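Local structure of uncharacterized protein PF1083 (Pyrococcus furiosus, 3NRN) at residues Ile26-Lys31 with Gly204-Arg209; Thr208-Val213 with Thr224-Glu229; Ala275-Pro280 with Glu310-Ile315; Asn298-Leu303 with Leu314-Met319. The protein is of unknown function but binds adenosine monophosphate and is probably an oxidoreductase of the flavin-containing amine oxidase family. All blocks are in the same frame, centred on the assembly; numbering follows the deposited sequence.

Contact 1. Residues Ile26-Lys31 with Gly204-Arg209. With AMP (adenosine monophosphate), chain B.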
# COMPACT_ATOMS: atom_id res chain seq x y z
N ILE A 26 5.02 -8.03 -23.51
CA ILE A 26 5.34 -8.13 -22.08
C ILE A 26 5.68 -9.53 -21.57
O ILE A 26 5.01 -10.50 -21.90
CB ILE A 26 4.16 -7.61 -21.23
CG1 ILE A 26 3.92 -6.12 -21.50
CG2 ILE A 26 4.41 -7.88 -19.74
CD1 ILE A 26 5.03 -5.23 -21.05
N ILE A 27 6.73 -9.61 -20.76
CA ILE A 27 7.13 -10.86 -20.15
C ILE A 27 7.38 -10.62 -18.66
O ILE A 27 8.31 -9.90 -18.28
CB ILE A 27 8.42 -11.45 -20.79
CG1 ILE A 27 8.17 -11.77 -22.26
CG2 ILE A 27 8.83 -12.71 -20.04
CD1 ILE A 27 9.37 -12.37 -22.98
N VAL A 28 6.53 -11.19 -17.83
CA VAL A 28 6.67 -11.05 -16.38
C VAL A 28 7.45 -12.25 -15.85
O VAL A 28 7.13 -13.40 -16.18
CB VAL A 28 5.30 -10.97 -15.69
CG1 VAL A 28 5.48 -10.71 -14.19
CG2 VAL A 28 4.46 -9.86 -16.34
N LEU A 29 8.47 -11.98 -15.05
CA LEU A 29 9.29 -13.04 -14.46
C LEU A 29 9.06 -13.03 -12.96
O LEU A 29 9.34 -12.05 -12.28
CB LEU A 29 10.77 -12.80 -14.79
CG LEU A 29 11.10 -12.78 -16.30
CD1 LEU A 29 12.58 -12.53 -16.51
CD2 LEU A 29 10.70 -14.13 -16.92
N GLU A 30 8.54 -14.14 -12.44
CA GLU A 30 8.23 -14.27 -11.03
C GLU A 30 9.07 -15.38 -10.40
O GLU A 30 9.09 -16.51 -10.88
CB GLU A 30 6.74 -14.57 -10.87
CG GLU A 30 6.29 -14.97 -9.47
CD GLU A 30 6.74 -13.99 -8.40
OE1 GLU A 30 6.70 -12.76 -8.63
OE2 GLU A 30 7.12 -14.46 -7.31
N LYS A 31 9.75 -15.04 -9.31
CA LYS A 31 10.61 -15.97 -8.60
C LYS A 31 9.86 -17.13 -7.94
O LYS A 31 10.28 -18.28 -8.05
CB LYS A 31 11.42 -15.21 -7.55
CG LYS A 31 12.29 -16.06 -6.67
CD LYS A 31 12.92 -15.17 -5.59
CE LYS A 31 13.75 -15.97 -4.61
NZ LYS A 31 14.41 -15.09 -3.61
N GLY A 204 0.74 -11.14 -23.63
CA GLY A 204 1.81 -11.18 -22.65
C GLY A 204 2.11 -12.55 -22.07
O GLY A 204 1.35 -13.50 -22.25
N LYS A 205 3.25 -12.66 -21.39
CA LYS A 205 3.64 -13.91 -20.76
C LYS A 205 3.95 -13.73 -19.28
O LYS A 205 4.48 -12.70 -18.87
CB LYS A 205 4.87 -14.51 -21.45
CG LYS A 205 4.59 -15.07 -22.83
CD LYS A 205 5.86 -15.67 -23.42
CE LYS A 205 5.61 -16.22 -24.81
NZ LYS A 205 6.86 -16.78 -25.39
N ILE A 206 3.60 -14.73 -18.48
CA ILE A 206 3.85 -14.71 -17.04
C ILE A 206 4.53 -16.02 -16.68
O ILE A 206 3.91 -17.09 -16.72
CB ILE A 206 2.54 -14.56 -16.25
CG1 ILE A 206 1.85 -13.25 -16.65
CG2 ILE A 206 2.84 -14.54 -14.75
CD1 ILE A 206 0.50 -13.06 -16.02
N LEU A 207 5.82 -15.95 -16.34
CA LEU A 207 6.59 -17.13 -16.02
C LEU A 207 6.99 -17.22 -14.55
O LEU A 207 7.79 -16.42 -14.05
CB LEU A 207 7.84 -17.17 -16.90
CG LEU A 207 7.55 -16.89 -18.38
CD1 LEU A 207 8.84 -16.77 -19.16
CD2 LEU A 207 6.68 -18.01 -18.94
N THR A 208 6.43 -18.20 -13.85
CA THR A 208 6.73 -18.41 -12.44
C THR A 208 7.98 -19.27 -12.28
O THR A 208 8.41 -19.94 -13.21
CB THR A 208 5.56 -19.08 -11.70
OG1 THR A 208 5.16 -20.26 -12.41
CG2 THR A 208 4.37 -18.13 -11.58
N ARG A 209 8.55 -19.24 -11.08
CA ARG A 209 9.76 -19.99 -10.78
C ARG A 209 10.91 -19.51 -11.66
O ARG A 209 11.77 -20.29 -12.06
CB ARG A 209 9.54 -21.49 -10.97
CG ARG A 209 8.60 -22.11 -9.94
CD ARG A 209 8.70 -23.63 -9.93
NE ARG A 209 7.87 -24.24 -8.89
CZ ARG A 209 6.54 -24.36 -8.96
NH1 ARG A 209 5.89 -23.92 -10.03
NH2 ARG A 209 5.87 -24.91 -7.96
P AMP B . 5.80 -7.25 -3.90
O1P AMP B . 6.03 -6.11 -4.87
O2P AMP B . 6.87 -7.21 -2.80
O3P AMP B . 4.40 -7.43 -3.47
O5' AMP B . 6.25 -8.46 -4.85
C5' AMP B . 7.46 -8.36 -5.60
C4' AMP B . 7.54 -9.71 -6.30
O4' AMP B . 8.86 -9.98 -6.79
C3' AMP B . 7.16 -10.90 -5.43
O3' AMP B . 6.11 -11.56 -6.17
C2' AMP B . 8.47 -11.71 -5.36
O2' AMP B . 8.32 -13.15 -5.27
C1' AMP B . 9.09 -11.34 -6.70
N9 AMP B . 10.57 -11.38 -6.74
C8 AMP B . 11.44 -10.98 -5.77
N7 AMP B . 12.71 -11.10 -6.23
C5 AMP B . 12.65 -11.50 -7.51
C6 AMP B . 13.65 -11.82 -8.53
N6 AMP B . 14.96 -11.69 -8.22
N1 AMP B . 13.17 -12.23 -9.74
C2 AMP B . 11.82 -12.30 -10.00
N3 AMP B . 10.84 -12.08 -9.09
C4 AMP B . 11.23 -11.69 -7.85
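L207 lays its branch CD1 against L29 and I27 on the strand beside it: CD1 is 3.9 Å from CD2 of L29 and 4.2 Å from CG2 of I27. The side chains of L207 and L29 run side by side, whereas I27 meets L207 at a slant. Branched residues suit this face because they spread methyl groups over the adjoining strand, and K205, on the same face, sends its extended chain to solvent. On the other face V28 CB packs against CG1 of I206 at 4.2 Å. Between the faces runs a parallel ladder, the strand axes 15° apart; V28 N donates to K205 O at 2.8 Å in a nearly straight bond.

E30 turns to the nucleotide. Its CG is anti to the backbone N (chi1 170°), and a bend at chi2 (52°) directs CD toward the ribose. There each carboxylate oxygen accepts one hydroxyl: O3' of AMP donates to E30 OE1 at 2.8 Å and O2' to OE2 at 2.7 Å. OE1 also takes the N-H of A8 and OE2 bonds to S32 OG, so each oxygen has a protein partner besides the ribose, which fixes the carboxylate's rotation. An acid near the C-terminal end of the second strand that binds the ribose hydroxyls is characteristic of Rossmann-type dinucleotide sites, consistent with E30 here. K31 adds its CB, 3.5 Å from AMP N3.

Strand 205-207 is outermost in the parallel sheet, and strand 2-6 flanks 25-29 on its other side. I206 rests on helix 188-200, while Y230 of strand 229-231 touches both L29 and L207.

Contact 2. Residues Thr208-Val213 with Thr224-Glu229. With AMP (adenosine monophosphate), chain B.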
# COMPACT_ATOMS: atom_id res chain seq x y z
N THR A 208 6.43 -18.20 -13.85
CA THR A 208 6.73 -18.41 -12.44
C THR A 208 7.98 -19.27 -12.28
O THR A 208 8.41 -19.94 -13.21
CB THR A 208 5.56 -19.08 -11.70
OG1 THR A 208 5.16 -20.26 -12.41
CG2 THR A 208 4.37 -18.13 -11.58
N ARG A 209 8.55 -19.24 -11.08
CA ARG A 209 9.76 -19.99 -10.78
C ARG A 209 10.91 -19.51 -11.66
O ARG A 209 11.77 -20.29 -12.06
CB ARG A 209 9.54 -21.49 -10.97
CG ARG A 209 8.60 -22.11 -9.94
CD ARG A 209 8.70 -23.63 -9.93
NE ARG A 209 7.87 -24.24 -8.89
CZ ARG A 209 6.54 -24.36 -8.96
NH1 ARG A 209 5.89 -23.92 -10.03
NH2 ARG A 209 5.87 -24.91 -7.96
N LYS A 210 10.91 -18.21 -11.96
CA LYS A 210 11.97 -17.60 -12.76
C LYS A 210 12.60 -16.53 -11.89
O LYS A 210 12.06 -15.44 -11.75
CB LYS A 210 11.41 -16.97 -14.04
CG LYS A 210 10.84 -17.97 -15.02
CD LYS A 210 11.91 -18.93 -15.51
CE LYS A 210 11.28 -20.09 -16.26
NZ LYS A 210 12.27 -21.16 -16.53
N GLU A 211 13.74 -16.86 -11.29
CA GLU A 211 14.43 -15.92 -10.42
C GLU A 211 15.45 -15.13 -11.21
O GLU A 211 16.41 -15.70 -11.72
CB GLU A 211 15.14 -16.67 -9.30
CG GLU A 211 15.81 -15.75 -8.30
CD GLU A 211 16.73 -16.50 -7.36
OE1 GLU A 211 16.43 -17.66 -7.05
OE2 GLU A 211 17.75 -15.91 -6.94
N VAL A 212 15.24 -13.83 -11.32
CA VAL A 212 16.19 -12.99 -12.04
C VAL A 212 17.45 -12.81 -11.20
O VAL A 212 17.37 -12.54 -10.00
CB VAL A 212 15.59 -11.61 -12.37
CG1 VAL A 212 16.63 -10.73 -13.07
CG2 VAL A 212 14.37 -11.78 -13.24
N VAL A 213 18.62 -12.97 -11.81
CA VAL A 213 19.87 -12.81 -11.09
C VAL A 213 20.72 -11.69 -11.67
O VAL A 213 21.72 -11.29 -11.10
CB VAL A 213 20.70 -14.11 -11.09
CG1 VAL A 213 19.88 -15.24 -10.48
CG2 VAL A 213 21.13 -14.47 -12.50
N THR A 224 18.20 -15.29 -15.70
CA THR A 224 17.56 -15.97 -14.59
C THR A 224 18.52 -16.99 -13.99
O THR A 224 19.51 -17.38 -14.63
CB THR A 224 16.31 -16.71 -15.06
OG1 THR A 224 16.66 -17.61 -16.11
CG2 THR A 224 15.28 -15.72 -15.58
N ARG A 225 18.24 -17.43 -12.77
CA ARG A 225 19.08 -18.40 -12.09
C ARG A 225 19.28 -19.64 -12.97
O ARG A 225 20.37 -20.21 -13.01
CB ARG A 225 18.43 -18.81 -10.76
CG ARG A 225 19.21 -19.86 -9.96
CD ARG A 225 20.14 -19.24 -8.93
NE ARG A 225 19.45 -18.93 -7.67
CZ ARG A 225 19.48 -19.69 -6.58
NH1 ARG A 225 20.18 -20.82 -6.57
NH2 ARG A 225 18.82 -19.32 -5.49
N ASP A 226 18.23 -20.06 -13.67
CA ASP A 226 18.30 -21.25 -14.52
C ASP A 226 18.85 -21.00 -15.93
O ASP A 226 18.61 -21.77 -16.85
CB ASP A 226 16.93 -21.94 -14.59
CG ASP A 226 15.84 -21.03 -15.14
OD1 ASP A 226 15.78 -19.85 -14.74
OD2 ASP A 226 15.04 -21.50 -15.97
N ASN A 227 19.60 -19.91 -16.07
CA ASN A 227 20.24 -19.52 -17.33
C ASN A 227 19.39 -19.13 -18.54
O ASN A 227 19.84 -19.27 -19.68
CB ASN A 227 21.23 -20.61 -17.78
CG ASN A 227 22.39 -20.78 -16.82
OD1 ASN A 227 22.74 -19.86 -16.08
ND2 ASN A 227 23.02 -21.95 -16.87
N GLU A 228 18.17 -18.67 -18.33
CA GLU A 228 17.38 -18.26 -19.49
C GLU A 228 17.68 -16.80 -19.80
O GLU A 228 17.94 -16.01 -18.90
CB GLU A 228 15.89 -18.46 -19.24
CG GLU A 228 15.50 -19.92 -19.28
CD GLU A 228 14.01 -20.12 -19.27
OE1 GLU A 228 13.37 -19.79 -18.25
OE2 GLU A 228 13.48 -20.60 -20.30
N GLU A 229 17.65 -16.45 -21.09
CA GLU A 229 17.92 -15.09 -21.56
C GLU A 229 16.70 -14.39 -22.11
O GLU A 229 15.98 -14.95 -22.94
CB GLU A 229 18.99 -15.09 -22.66
CG GLU A 229 20.28 -15.75 -22.26
CD GLU A 229 20.54 -15.56 -20.79
OE1 GLU A 229 20.17 -14.48 -20.28
OE2 GLU A 229 21.12 -16.46 -20.15
P AMP B . 5.80 -7.25 -3.90
O1P AMP B . 6.03 -6.11 -4.87
O2P AMP B . 6.87 -7.21 -2.80
O3P AMP B . 4.40 -7.43 -3.47
O5' AMP B . 6.25 -8.46 -4.85
C5' AMP B . 7.46 -8.36 -5.60
C4' AMP B . 7.54 -9.71 -6.30
O4' AMP B . 8.86 -9.98 -6.79
C3' AMP B . 7.16 -10.90 -5.43
O3' AMP B . 6.11 -11.56 -6.17
C2' AMP B . 8.47 -11.71 -5.36
O2' AMP B . 8.32 -13.15 -5.27
C1' AMP B . 9.09 -11.34 -6.70
N9 AMP B . 10.57 -11.38 -6.74
C8 AMP B . 11.44 -10.98 -5.77
N7 AMP B . 12.71 -11.10 -6.23
C5 AMP B . 12.65 -11.50 -7.51
C6 AMP B . 13.65 -11.82 -8.53
N6 AMP B . 14.96 -11.69 -8.22
N1 AMP B . 13.17 -12.23 -9.74
C2 AMP B . 11.82 -12.30 -10.00
N3 AMP B . 10.84 -12.08 -9.09
C4 AMP B . 11.23 -11.69 -7.85
O HOH W 1 15.11 -19.31 -12.33
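K210, D226 and E228 form a salt-bridge network. The K210 chain bends at chi2 (-62°) and crosses both acids at about a right angle. NZ of K210 meets D226 OD2 on its syn side at 2.8 Å; its other bond, to E228 OE1, is modelled so short that its exact length is doubtful. A methionine in its place would have no ammonium, and would probably leave two neighbouring carboxylates without their shared positive partner. A second, weak salt bridge joins R225 to E211: NE and NH2 of R225 both lie 3.3 Å from OE1 of E211, with the carboxylate and guanidinium planes at 90°.

Hydrogen bonds shape the backbone. R225 N donates to E211 O at 2.7 Å, and a type I turn runs from T224 to N227. Threonine suits the turn's start because OG1 accepts from E228 N at 2.9 Å and donates to D226 OD1. A water takes the N-H of E211 and donates to D226 OD1.

Apolar contact is slight, V213 CG1 lying 3.9 Å from R225 CB.

V212 reads the adenine edge by its backbone: its N donates to AMP N1 at 3.1 Å and its O accepts from N6. Such pairing is consistent with an adenine pocket for the AMP half of FAD, as in related flavoenzymes.

Contact 3. Residues Ala275-Pro280 with Glu310-Ile315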
# COMPACT_ATOMS: atom_id res chain seq x y z
N ALA A 275 -10.69 -13.67 14.56
CA ALA A 275 -11.95 -14.32 14.21
C ALA A 275 -12.99 -14.07 15.30
O ALA A 275 -13.02 -14.76 16.32
CB ALA A 275 -11.74 -15.82 14.02
N VAL A 276 -13.84 -13.08 15.08
CA VAL A 276 -14.88 -12.74 16.05
C VAL A 276 -16.19 -13.44 15.69
O VAL A 276 -16.70 -13.32 14.57
CB VAL A 276 -15.11 -11.20 16.11
CG1 VAL A 276 -13.79 -10.49 16.37
CG2 VAL A 276 -15.72 -10.71 14.81
N PRO A 277 -16.75 -14.20 16.64
CA PRO A 277 -18.01 -14.92 16.43
C PRO A 277 -19.21 -14.00 16.24
O PRO A 277 -19.32 -12.97 16.91
CB PRO A 277 -18.14 -15.77 17.69
CG PRO A 277 -16.72 -16.00 18.10
CD PRO A 277 -16.11 -14.63 17.90
N GLY A 278 -20.10 -14.36 15.32
CA GLY A 278 -21.29 -13.55 15.11
C GLY A 278 -21.37 -12.69 13.87
O GLY A 278 -20.76 -12.97 12.85
N GLU A 279 -22.15 -11.62 13.99
CA GLU A 279 -22.38 -10.67 12.90
C GLU A 279 -21.33 -9.57 12.86
O GLU A 279 -20.64 -9.32 13.84
CB GLU A 279 -23.77 -10.04 13.07
CG GLU A 279 -24.92 -11.02 12.99
CD GLU A 279 -25.06 -11.65 11.62
OE1 GLU A 279 -25.34 -10.90 10.65
OE2 GLU A 279 -24.90 -12.88 11.51
N PRO A 280 -21.20 -8.89 11.70
CA PRO A 280 -20.21 -7.82 11.57
C PRO A 280 -20.35 -6.82 12.71
O PRO A 280 -21.46 -6.40 13.04
CB PRO A 280 -20.55 -7.21 10.21
CG PRO A 280 -22.02 -7.51 10.05
CD PRO A 280 -22.09 -8.93 10.54
N GLU A 310 -17.75 -19.42 8.17
CA GLU A 310 -19.15 -19.46 8.56
C GLU A 310 -19.35 -19.11 10.03
O GLU A 310 -18.61 -19.59 10.90
CB GLU A 310 -19.73 -20.85 8.27
CG GLU A 310 -21.14 -21.09 8.82
CD GLU A 310 -22.19 -20.19 8.19
OE1 GLU A 310 -22.30 -20.20 6.94
OE2 GLU A 310 -22.92 -19.50 8.93
N GLY A 311 -20.35 -18.29 10.32
CA GLY A 311 -20.64 -17.90 11.69
C GLY A 311 -19.57 -17.03 12.32
O GLY A 311 -19.55 -16.83 13.53
N TYR A 312 -18.67 -16.52 11.48
CA TYR A 312 -17.59 -15.68 11.96
C TYR A 312 -17.41 -14.41 11.15
O TYR A 312 -17.83 -14.32 10.00
CB TYR A 312 -16.27 -16.45 11.94
CG TYR A 312 -16.05 -17.35 13.12
CD1 TYR A 312 -15.82 -16.82 14.39
CD2 TYR A 312 -16.06 -18.74 12.98
CE1 TYR A 312 -15.59 -17.64 15.48
CE2 TYR A 312 -15.84 -19.57 14.07
CZ TYR A 312 -15.60 -19.02 15.32
OH TYR A 312 -15.37 -19.84 16.39
N THR A 313 -16.80 -13.41 11.79
CA THR A 313 -16.51 -12.15 11.15
C THR A 313 -14.99 -12.04 11.18
O THR A 313 -14.35 -12.48 12.14
CB THR A 313 -17.12 -10.97 11.93
OG1 THR A 313 -18.53 -11.16 12.07
CG2 THR A 313 -16.86 -9.67 11.19
N LEU A 314 -14.41 -11.47 10.12
CA LEU A 314 -12.97 -11.33 10.05
C LEU A 314 -12.54 -9.90 10.38
O LEU A 314 -12.97 -8.95 9.74
CB LEU A 314 -12.48 -11.73 8.65
CG LEU A 314 -11.00 -11.52 8.29
CD1 LEU A 314 -10.11 -12.10 9.38
CD2 LEU A 314 -10.71 -12.18 6.95
N ILE A 315 -11.70 -9.77 11.40
CA ILE A 315 -11.20 -8.47 11.82
C ILE A 315 -9.70 -8.43 11.56
O ILE A 315 -8.99 -9.38 11.89
CB ILE A 315 -11.44 -8.22 13.33
CG1 ILE A 315 -12.93 -8.00 13.59
CG2 ILE A 315 -10.61 -7.01 13.81
CD1 ILE A 315 -13.49 -6.73 12.99
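V276 sits at the apolar centre, crossing I315 at about a right angle with the two CG1 atoms 3.8 Å apart. Its other branch, CG2, stands between the backbone N and the carbonyl carbon (chi1 of CG1 -54°) and presses on T313 CB at 3.2 Å, tighter than van der Waals contact. On the opposite face Y312 and P277 cross at a slant, the proline CG 3.3 Å from the ring's CE1, while V276 O lies at the ring edge. An alanine in place of P277 would lack CG and CD and would probably open a gap beside Y312 CE1. Proline is tolerated here because P277 and Y312 are a non-hydrogen-bonded pair, needing no N-H between them.

Outward, V276 and T313 form the hydrogen-bonded pair: T313 N donates to V276 O at 2.8 Å, and V276 N to T313 O at 3.0 Å. G278 N then reaches G311 O at 3.1 Å, from above the carbonyl plane. Farther out, T313 OG1 makes a weak bond to G278 O, and the phenol OH of Y312 bonds E345 of strand 345-351, which flanks 269-277.

This is an antiparallel ladder at the end of neighbouring strands 269-277 and 312-320 in the mixed sheet, away from the AMP site.

Contact 4. Residues Asn298-Leu303 with Leu314-Met319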
# COMPACT_ATOMS: atom_id res chain seq x y z
N ASN A 298 -9.96 -2.88 10.58
CA ASN A 298 -11.08 -2.90 9.66
C ASN A 298 -11.78 -4.25 9.75
O ASN A 298 -11.37 -5.12 10.53
CB ASN A 298 -10.60 -2.62 8.22
CG ASN A 298 -9.99 -3.85 7.54
OD1 ASN A 298 -9.45 -4.74 8.20
ND2 ASN A 298 -10.07 -3.90 6.22
N GLU A 299 -12.83 -4.43 8.95
CA GLU A 299 -13.60 -5.67 8.93
C GLU A 299 -13.92 -6.00 7.47
O GLU A 299 -15.03 -5.79 7.00
CB GLU A 299 -14.89 -5.46 9.74
CG GLU A 299 -15.82 -6.65 9.82
CD GLU A 299 -16.94 -6.43 10.82
OE1 GLU A 299 -16.82 -6.92 11.97
OE2 GLU A 299 -17.92 -5.75 10.48
N PRO A 300 -12.93 -6.55 6.75
CA PRO A 300 -13.06 -6.92 5.33
C PRO A 300 -14.27 -7.76 4.93
O PRO A 300 -14.79 -7.60 3.83
CB PRO A 300 -11.72 -7.61 5.04
CG PRO A 300 -11.34 -8.20 6.35
CD PRO A 300 -11.69 -7.10 7.33
N SER A 301 -14.73 -8.63 5.83
CA SER A 301 -15.88 -9.48 5.53
C SER A 301 -17.19 -8.69 5.57
O SER A 301 -18.25 -9.22 5.26
CB SER A 301 -15.96 -10.63 6.54
OG SER A 301 -16.16 -10.14 7.85
N ALA A 302 -17.10 -7.42 5.95
CA ALA A 302 -18.28 -6.57 6.01
C ALA A 302 -18.82 -6.33 4.60
O ALA A 302 -19.93 -5.82 4.44
CB ALA A 302 -17.94 -5.24 6.67
N LEU A 303 -18.03 -6.67 3.59
CA LEU A 303 -18.44 -6.52 2.20
C LEU A 303 -18.58 -7.90 1.58
O LEU A 303 -19.63 -8.26 1.05
CB LEU A 303 -17.41 -5.71 1.39
CG LEU A 303 -17.62 -5.70 -0.14
CD1 LEU A 303 -18.97 -5.09 -0.47
CD2 LEU A 303 -16.51 -4.91 -0.83
N LEU A 314 -14.41 -11.47 10.12
CA LEU A 314 -12.97 -11.33 10.05
C LEU A 314 -12.54 -9.90 10.38
O LEU A 314 -12.97 -8.95 9.74
CB LEU A 314 -12.48 -11.73 8.65
CG LEU A 314 -11.00 -11.52 8.29
CD1 LEU A 314 -10.11 -12.10 9.38
CD2 LEU A 314 -10.71 -12.18 6.95
N ILE A 315 -11.70 -9.77 11.40
CA ILE A 315 -11.20 -8.47 11.82
C ILE A 315 -9.70 -8.43 11.56
O ILE A 315 -8.99 -9.38 11.89
CB ILE A 315 -11.44 -8.22 13.33
CG1 ILE A 315 -12.93 -8.00 13.59
CG2 ILE A 315 -10.61 -7.01 13.81
CD1 ILE A 315 -13.49 -6.73 12.99
N MSE A 316 -9.22 -7.35 10.95
CA MSE A 316 -7.79 -7.20 10.67
C MSE A 316 -7.31 -5.90 11.28
O MSE A 316 -7.85 -4.83 10.98
CB MSE A 316 -7.52 -7.18 9.16
CG MSE A 316 -7.63 -8.53 8.44
SE MSE A 316 -7.13 -8.38 6.68
CE MSE A 316 -7.30 -10.05 6.11
N ALA A 317 -6.31 -5.99 12.15
CA ALA A 317 -5.76 -4.81 12.80
C ALA A 317 -4.33 -4.60 12.36
O ALA A 317 -3.58 -5.56 12.15
CB ALA A 317 -5.82 -4.96 14.32
N HIS A 318 -3.94 -3.34 12.24
CA HIS A 318 -2.60 -2.97 11.81
C HIS A 318 -1.86 -2.30 12.95
O HIS A 318 -2.42 -1.46 13.65
CB HIS A 318 -2.69 -2.01 10.61
CG HIS A 318 -1.38 -1.42 10.19
ND1 HIS A 318 -0.75 -0.42 10.90
CD2 HIS A 318 -0.59 -1.69 9.13
CE1 HIS A 318 0.38 -0.09 10.29
NE2 HIS A 318 0.50 -0.84 9.21
N MSE A 319 -0.59 -2.67 13.13
CA MSE A 319 0.23 -2.09 14.18
C MSE A 319 1.59 -1.74 13.58
O MSE A 319 2.28 -2.61 13.04
CB MSE A 319 0.43 -3.08 15.34
CG MSE A 319 1.34 -2.57 16.48
SE MSE A 319 2.00 -3.83 17.66
CE MSE A 319 3.48 -4.25 16.86
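E299 runs its side chain across I315, and each atom from CB outward has something to meet. CB lies 3.8 Å from I315 CD1. CG, anti to the backbone N (chi1 180°), passes L314 O at 3.7 Å, and CD stays over the same CD1 methyl. At the tip OE1 touches I315 CD1 at 3.5 Å and accepts the N-H of R281, while OE2 accepts those of I282 and G283. The long, extended chain is what brings a carboxylate to these three amides.

Just before E299 the backbone is paired with strand 312-320. N298 N donates to M316 O at 2.9 Å, and M316 N returns a bond to N298 O at 3.1 Å. The N298 amide points its nitrogen to L54 O. P300, opening a short 3-10 segment, rests its CG 3.9 Å from L314 CG and close to the selenium of M316, a selenomethionine. S301 then offers OG to L314 N at 3.2 Å; serine suits the spot because its short hydroxyl can replace a missing strand carbonyl.

All the touching residues are buried, and within this setting the acid accepts three peptide N-H groups, an environment likely to favour the ionised carboxylate.

In the fold
The four contacts fall into two pairs. Contacts 1 and 2 have centres 10 Å apart and follow each other along the chain through T208 and R209. E30 O lies 2.7 Å from K210 N, a probable hydrogen bond, and L29 CD1 packs 3.8 Å from V212 CG2. Both contribute to the AMP pocket, contact 1 at the ribose and adenine N3, contact 2 at N1 and N6. Contacts 3 and 4, also with centres 10 Å apart, share L314 and I315 of strand 312-320, and E299 and S301 of contact 4 pack on T313 of contact 3. This pair stands apart from the nucleotide: centres of contacts 1 and 3 are about 37 Å apart.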